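Lovastatin nonaketide synthase mokA (Monascus pilosus, PDB 6AD3) builds the polyketide of monacolin K (lovastatin) in nine iterative steps as a type I polyketide synthase, of which this chain is the condensation domain. Local coordinates at residues G442-G447 and A452-V457; V191-F194 and H200-V203. The protein carries 1 engineered substitution. One frame throughout, in Å; residues are numbered along the deposited sequence.

Interaction 1: residues G442-G447 and A452-V457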
ATOM      1  N   GLY A 442       1.675 -12.333   4.030  1.00 25.50           N
ATOM      2  CA  GLY A 442       3.058 -12.866   4.120  1.00 33.15           C
ATOM      3  C   GLY A 442       3.497 -13.404   5.491  1.00 36.38           C
ATOM      4  O   GLY A 442       2.940 -13.078   6.524  1.00 30.30           O
ATOM      5  N   GLN A 443       4.599 -14.124   5.509  1.00 23.99           N
ATOM      6  CA  GLN A 443       5.289 -14.366   6.760  1.00 29.69           C
ATOM      7  C   GLN A 443       6.502 -13.480   6.854  1.00 31.69           C
ATOM      8  O   GLN A 443       7.492 -13.693   6.139  1.00 25.25           O
ATOM      9  CB  GLN A 443       5.696 -15.844   6.890  1.00 33.68           C
ATOM     10  CG  GLN A 443       4.634 -16.741   7.503  1.00 36.89           C
ATOM     11  CD  GLN A 443       4.980 -18.208   7.329  1.00 36.92           C
ATOM     12  OE1 GLN A 443       5.694 -18.790   8.159  1.00 33.21           O
ATOM     13  NE2 GLN A 443       4.631 -18.763   6.171  1.00 27.34           N
ATOM     14  N   ALA A 444       6.425 -12.495   7.765  1.00 30.71           N
ATOM     15  CA  ALA A 444       7.543 -11.588   8.082  1.00 32.24           C
ATOM     16  C   ALA A 444       8.865 -12.344   8.300  1.00 29.48           C
ATOM     17  O   ALA A 444       9.902 -11.925   7.840  1.00 26.86           O
ATOM     18  CB  ALA A 444       7.213 -10.749   9.327  1.00 30.44           C
ATOM     19  N   GLU A 445       8.786 -13.513   8.921  1.00 32.10           N
ATOM     20  CA  GLU A 445       9.965 -14.227   9.394  1.00 33.27           C
ATOM     21  C   GLU A 445      10.725 -14.902   8.217  1.00 29.56           C
ATOM     22  O   GLU A 445      11.914 -15.298   8.345  1.00 28.51           O
ATOM     23  CB  GLU A 445       9.515 -15.268  10.458  1.00 36.90           C
ATOM     24  CG  GLU A 445      10.535 -16.375  10.766  1.00 47.12           C
ATOM     25  CD  GLU A 445      10.040 -17.393  11.791  1.00 49.10           C
ATOM     26  OE1 GLU A 445      10.876 -17.910  12.568  1.00 49.14           O
ATOM     27  OE2 GLU A 445       8.823 -17.684  11.822  1.00 36.40           O
ATOM     28  N   SER A 446      10.070 -15.002   7.052  1.00 23.82           N
ATOM     29  CA  SER A 446      10.747 -15.557   5.867  1.00 28.98           C
ATOM     30  C   SER A 446      11.987 -14.729   5.496  1.00 29.20           C
ATOM     31  O   SER A 446      12.932 -15.253   4.934  1.00 22.53           O
ATOM     32  CB  SER A 446       9.785 -15.606   4.701  1.00 33.69           C
ATOM     33  OG  SER A 446       8.745 -16.485   5.030  1.00 30.13           O
ATOM     34  N   GLY A 447      11.974 -13.441   5.872  1.00 32.34           N
ATOM     35  CA  GLY A 447      13.153 -12.541   5.675  1.00 36.42           C
ATOM     36  C   GLY A 447      14.019 -12.313   6.914  1.00 30.85           C
ATOM     37  O   GLY A 447      14.750 -11.360   6.976  1.00 23.38           O
ATOM     38  N   ALA A 452      19.343 -13.031  13.940  1.00 24.41           N
ATOM     39  CA  ALA A 452      18.420 -12.081  14.497  1.00 25.02           C
ATOM     40  C   ALA A 452      16.992 -12.540  14.200  1.00 26.14           C
ATOM     41  O   ALA A 452      16.662 -12.837  13.066  1.00 25.80           O
ATOM     42  CB  ALA A 452      18.675 -10.713  13.922  1.00 23.87           C
ATOM     43  N   LYS A 453      16.129 -12.429  15.197  1.00 29.89           N
ATOM     44  CA  LYS A 453      14.722 -12.711  15.021  1.00 31.59           C
ATOM     45  C   LYS A 453      13.933 -11.420  15.116  1.00 25.68           C
ATOM     46  O   LYS A 453      14.088 -10.654  16.057  1.00 23.52           O
ATOM     47  CB  LYS A 453      14.246 -13.684  16.096  1.00 40.27           C
ATOM     48  CG  LYS A 453      14.882 -15.072  15.997  1.00 53.66           C
ATOM     49  CD  LYS A 453      13.912 -16.164  16.437  1.00 60.14           C
ATOM     50  CE  LYS A 453      13.735 -17.227  15.365  1.00 68.33           C
ATOM     51  NZ  LYS A 453      14.405 -18.497  15.750  1.00 71.99           N
ATOM     52  N   MET A 454      12.974 -11.262  14.224  1.00 24.88           N
ATOM     53  CA  MET A 454      12.122 -10.096  14.244  1.00 23.29           C
ATOM     54  C   MET A 454      11.124 -10.121  15.335  1.00 23.43           C
ATOM     55  O   MET A 454      10.555 -11.156  15.649  1.00 28.74           O
ATOM     56  CB  MET A 454      11.381  -9.940  12.929  1.00 24.84           C
ATOM     57  CG  MET A 454      12.216 -10.224  11.775  1.00 28.05           C
ATOM     58  SD  MET A 454      11.149 -10.458  10.380  1.00 38.00           S
ATOM     59  CE  MET A 454      12.310 -10.143   9.068  1.00 30.78           C
ATOM     60  N   THR A 455      10.874  -8.971  15.912  1.00 22.12           N
ATOM     61  CA  THR A 455       9.945  -8.895  17.016  1.00 23.36           C
ATOM     62  C   THR A 455       8.757  -7.966  16.721  1.00 24.14           C
ATOM     63  O   THR A 455       7.739  -8.034  17.381  1.00 21.68           O
ATOM     64  CB  THR A 455      10.670  -8.415  18.282  1.00 26.28           C
ATOM     65  OG1 THR A 455      11.234  -7.126  18.042  1.00 20.60           O
ATOM     66  CG2 THR A 455      11.787  -9.388  18.677  1.00 26.35           C
ATOM     67  N   GLU A 456       8.945  -6.977  15.851  1.00 22.14           N
ATOM     68  CA  GLU A 456       8.021  -5.826  15.791  1.00 21.71           C
ATOM     69  C   GLU A 456       8.314  -5.023  14.533  1.00 24.14           C
ATOM     70  O   GLU A 456       9.479  -4.833  14.188  1.00 20.62           O
ATOM     71  CB  GLU A 456       8.219  -4.916  16.968  1.00 21.00           C
ATOM     72  CG  GLU A 456       7.199  -3.823  17.051  1.00 26.89           C
ATOM     73  CD  GLU A 456       7.503  -2.808  18.132  1.00 34.05           C
ATOM     74  OE1 GLU A 456       8.304  -3.122  19.020  1.00 32.77           O
ATOM     75  OE2 GLU A 456       6.841  -1.748  18.147  1.00 35.94           O
ATOM     76  N   VAL A 457       7.267  -4.586  13.835  1.00 20.05           N
ATOM     77  CA  VAL A 457       7.459  -3.698  12.663  1.00 20.68           C
ATOM     78  C   VAL A 457       6.869  -2.311  12.948  1.00 22.15           C
ATOM     79  O   VAL A 457       5.914  -2.169  13.726  1.00 22.53           O
ATOM     80  CB  VAL A 457       6.812  -4.293  11.389  1.00 24.06           C
ATOM     81  CG1 VAL A 457       5.308  -4.414  11.571  1.00 37.57           C
ATOM     82  CG2 VAL A 457       7.136  -3.438  10.160  1.00 25.46           C
TER
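Met454 reaches across to the backbone of Ala444 and Gly447 and contributes the largest share of the contact, chiefly through its last two atoms. Its SD lies 3.2 Å from Ala444 O and 4.1 Å from Ala444 CB. The terminal methyl, CE, touches two carbonyl oxygens that approach it from roughly perpendicular directions, Ala444 O at 3.2 Å and Gly447 O at 3.4 Å. A thioether thus fits over a turn of polar backbone by close packing, with CG anti to the carbonyl carbon of Met454 (chi1 -41°) and the chain extended beyond it, so that sulfur and methyl project toward the turn.

At the exposed side of the contact, Glu445 and Lys453 run side by side and point the same way. Glu445 OE1 comes 4.1 Å from Lys453 CE but stays 4.8 Å from Lys453 NZ, so the opposite charges may attract one another without a direct salt bridge.

The surface that Met454 meets is shaped by a short 3-10 turn. Gly447 N donates to Ala444 O at 3.2 Å, and this oxygen is the one that lies against the thioether. Ser446 N likewise donates to Gln443 O, at 3.0 Å. Further out, Asp475 accepts a hydrogen bond from Ala444 N, while the Ser448 hydroxyl bonds to Glu445 O.

Backbone hydrogen bonds pair Lys453 with Thr107 and Thr455 with Phe105, holding strand 453-460 against strand 100-107, whose Met104 also touches the Met454 side chain. The turn therefore packs on the outermost strand of a five-stranded sheet, in the connection arriving from strand 435-440 of another sheet.

Interaction 2: residues V191-F194 and H200-V203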
ATOM      1  N   VAL A 191      19.291   0.732   6.254  1.00 15.06           N
ATOM      2  CA  VAL A 191      19.990   1.122   7.480  1.00 16.77           C
ATOM      3  C   VAL A 191      19.761   0.100   8.570  1.00 18.20           C
ATOM      4  O   VAL A 191      18.600  -0.238   8.895  1.00 18.93           O
ATOM      5  CB  VAL A 191      19.549   2.505   7.973  1.00 16.85           C
ATOM      6  CG1 VAL A 191      20.328   2.873   9.246  1.00 18.61           C
ATOM      7  CG2 VAL A 191      19.722   3.528   6.884  1.00 19.94           C
ATOM      8  N   ASP A 192      20.864  -0.375   9.167  1.00 17.08           N
ATOM      9  CA  ASP A 192      20.821  -1.274  10.320  1.00 17.42           C
ATOM     10  C   ASP A 192      21.240  -0.488  11.528  1.00 19.43           C
ATOM     11  O   ASP A 192      22.443  -0.148  11.656  1.00 18.74           O
ATOM     12  CB  ASP A 192      21.796  -2.460  10.101  1.00 19.48           C
ATOM     13  CG  ASP A 192      21.968  -3.345  11.354  1.00 22.96           C
ATOM     14  OD1 ASP A 192      21.148  -3.245  12.290  1.00 22.84           O
ATOM     15  OD2 ASP A 192      22.974  -4.108  11.397  1.00 22.90           O
ATOM     16  N   PHE A 193      20.263   0.046  12.261  1.00 17.71           N
ATOM     17  CA  PHE A 193      20.574   0.749  13.548  1.00 17.44           C
ATOM     18  C   PHE A 193      20.805  -0.313  14.613  1.00 16.61           C
ATOM     19  O   PHE A 193      19.997  -1.218  14.775  1.00 15.94           O
ATOM     20  CB  PHE A 193      19.410   1.640  14.009  1.00 18.12           C
ATOM     21  CG  PHE A 193      19.135   2.811  13.126  1.00 18.62           C
ATOM     22  CD1 PHE A 193      19.951   3.921  13.142  1.00 18.31           C
ATOM     23  CD2 PHE A 193      17.987   2.836  12.333  1.00 17.53           C
ATOM     24  CE1 PHE A 193      19.657   5.043  12.374  1.00 19.26           C
ATOM     25  CE2 PHE A 193      17.696   3.927  11.540  1.00 19.06           C
ATOM     26  CZ  PHE A 193      18.499   5.036  11.554  1.00 17.63           C
ATOM     27  N   PHE A 194      21.908  -0.219  15.392  1.00 18.30           N
ATOM     28  CA  PHE A 194      22.226  -1.303  16.314  1.00 18.35           C
ATOM     29  C   PHE A 194      22.712  -0.759  17.651  1.00 17.67           C
ATOM     30  O   PHE A 194      23.267   0.328  17.712  1.00 18.57           O
ATOM     31  CB  PHE A 194      23.259  -2.259  15.704  1.00 20.02           C
ATOM     32  CG  PHE A 194      24.659  -1.701  15.604  1.00 18.93           C
ATOM     33  CD1 PHE A 194      25.035  -0.920  14.530  1.00 17.81           C
ATOM     34  CD2 PHE A 194      25.589  -1.942  16.611  1.00 19.89           C
ATOM     35  CE1 PHE A 194      26.337  -0.567  14.336  1.00 19.99           C
ATOM     36  CE2 PHE A 194      26.905  -1.554  16.437  1.00 22.31           C
ATOM     37  CZ  PHE A 194      27.269  -0.824  15.321  1.00 21.18           C
ATOM     38  N   HIS A 200      18.721  -4.585  17.099  1.00 15.98           N
ATOM     39  CA  HIS A 200      18.684  -3.919  15.805  1.00 17.17           C
ATOM     40  C   HIS A 200      17.350  -3.285  15.537  1.00 17.62           C
ATOM     41  O   HIS A 200      16.322  -3.831  15.919  1.00 17.97           O
ATOM     42  CB  HIS A 200      18.911  -4.945  14.697  1.00 17.18           C
ATOM     43  CG  HIS A 200      20.236  -5.607  14.777  1.00 17.72           C
ATOM     44  ND1 HIS A 200      21.359  -5.084  14.189  1.00 19.23           N
ATOM     45  CD2 HIS A 200      20.632  -6.721  15.432  1.00 18.01           C
ATOM     46  CE1 HIS A 200      22.401  -5.835  14.492  1.00 18.66           C
ATOM     47  NE2 HIS A 200      21.990  -6.819  15.275  1.00 19.82           N
ATOM     48  N   LEU A 201      17.388  -2.251  14.696  1.00 17.00           N
ATOM     49  CA  LEU A 201      16.237  -1.795  13.907  1.00 16.28           C
ATOM     50  C   LEU A 201      16.679  -1.636  12.446  1.00 17.22           C
ATOM     51  O   LEU A 201      17.500  -0.787  12.124  1.00 17.03           O
ATOM     52  CB  LEU A 201      15.684  -0.483  14.475  1.00 17.24           C
ATOM     53  CG  LEU A 201      14.558   0.172  13.675  1.00 16.75           C
ATOM     54  CD1 LEU A 201      13.358  -0.742  13.651  1.00 17.90           C
ATOM     55  CD2 LEU A 201      14.222   1.530  14.261  1.00 19.44           C
ATOM     56  N   PHE A 202      16.273  -2.583  11.623  1.00 16.08           N
ATOM     57  CA  PHE A 202      16.673  -2.614  10.227  1.00 15.49           C
ATOM     58  C   PHE A 202      15.595  -1.936   9.412  1.00 15.97           C
ATOM     59  O   PHE A 202      14.428  -2.311   9.501  1.00 15.95           O
ATOM     60  CB  PHE A 202      16.822  -4.054   9.763  1.00 17.57           C
ATOM     61  CG  PHE A 202      17.096  -4.190   8.298  1.00 18.50           C
ATOM     62  CD1 PHE A 202      18.083  -3.440   7.714  1.00 24.65           C
ATOM     63  CD2 PHE A 202      16.341  -5.023   7.516  1.00 25.79           C
ATOM     64  CE1 PHE A 202      18.318  -3.512   6.354  1.00 29.65           C
ATOM     65  CE2 PHE A 202      16.588  -5.132   6.154  1.00 29.32           C
ATOM     66  CZ  PHE A 202      17.506  -4.287   5.563  1.00 24.35           C
ATOM     67  N   VAL A 203      15.962  -0.860   8.729  1.00 14.70           N
ATOM     68  CA  VAL A 203      15.015  -0.014   8.056  1.00 13.85           C
ATOM     69  C   VAL A 203      15.253  -0.090   6.546  1.00 13.73           C
ATOM     70  O   VAL A 203      16.373   0.151   6.056  1.00 15.16           O
ATOM     71  CB  VAL A 203      15.130   1.468   8.528  1.00 16.02           C
ATOM     72  CG1 VAL A 203      14.067   2.364   7.847  1.00 16.16           C
ATOM     73  CG2 VAL A 203      15.008   1.571  10.044  1.00 17.52           C
TER
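His200 meets Asp192 across two antiparallel strands, and its side chain can be followed outward. CB lies 3.7 Å from Asp192 OD1 and also near the carbonyl oxygen of Phe193. CG comes to 3.5 Å from Asp192 OD1, and ND1 donates to that same oxygen at 2.7 Å, with a fairly straight N-H...O angle of 160°. OD1 offers its syn lone pair and lies near the imidazole plane, while the carboxylate as a whole is turned 34° against the ring. CE1 still lies 3.6 Å from Asp192 OD2 and packs near Phe194 CB. The bond should restrain rotation of the buried imidazole, and Asp192 CG, anti to its own backbone N (chi1 172°), brings the carboxylate to meet it.

Backbone bonds pair Val191 with Val203 and Phe193 with Leu201, in each case in both directions; Val203 N to Val191 O is the shortest of the four, at 2.7 Å. On the other face of the sheet, Val191 CG1 covers one face of the Phe193 ring, while Val203 CG2 sits at the ring's edge, 3.9 Å from Phe193 CE2. Helix 165-176 packs on these three residues; helix 112-125 covers Asp192 and Phe202.

This is a two-stranded beta hairpin within the mixed sheet of one lobe of a condensation domain, a fold related to chloramphenicol acetyltransferase.

In the fold
Of the five-stranded sheet, strand 100-107 comes first in the chain, and strands 199-206 and 453-460 later flank it. Interaction 2 closes a tight hairpin between strands 188-195 and 199-206. The chain then leaves to build much of the other sheet before strand 435-440 sends it back. Interaction 1 closes a second short loop there, next to strand 453-460. The two loops follow in series, neither nested nor crossing; their centres are 13 Å apart, without touching. Both contacts belong to the same sheet, one within its hairpin and the other on its far edge strand; the returning strand is consistent with the crossover by which the C-terminal lobe of condensation domains contributes to the N-terminal lobe's sheet.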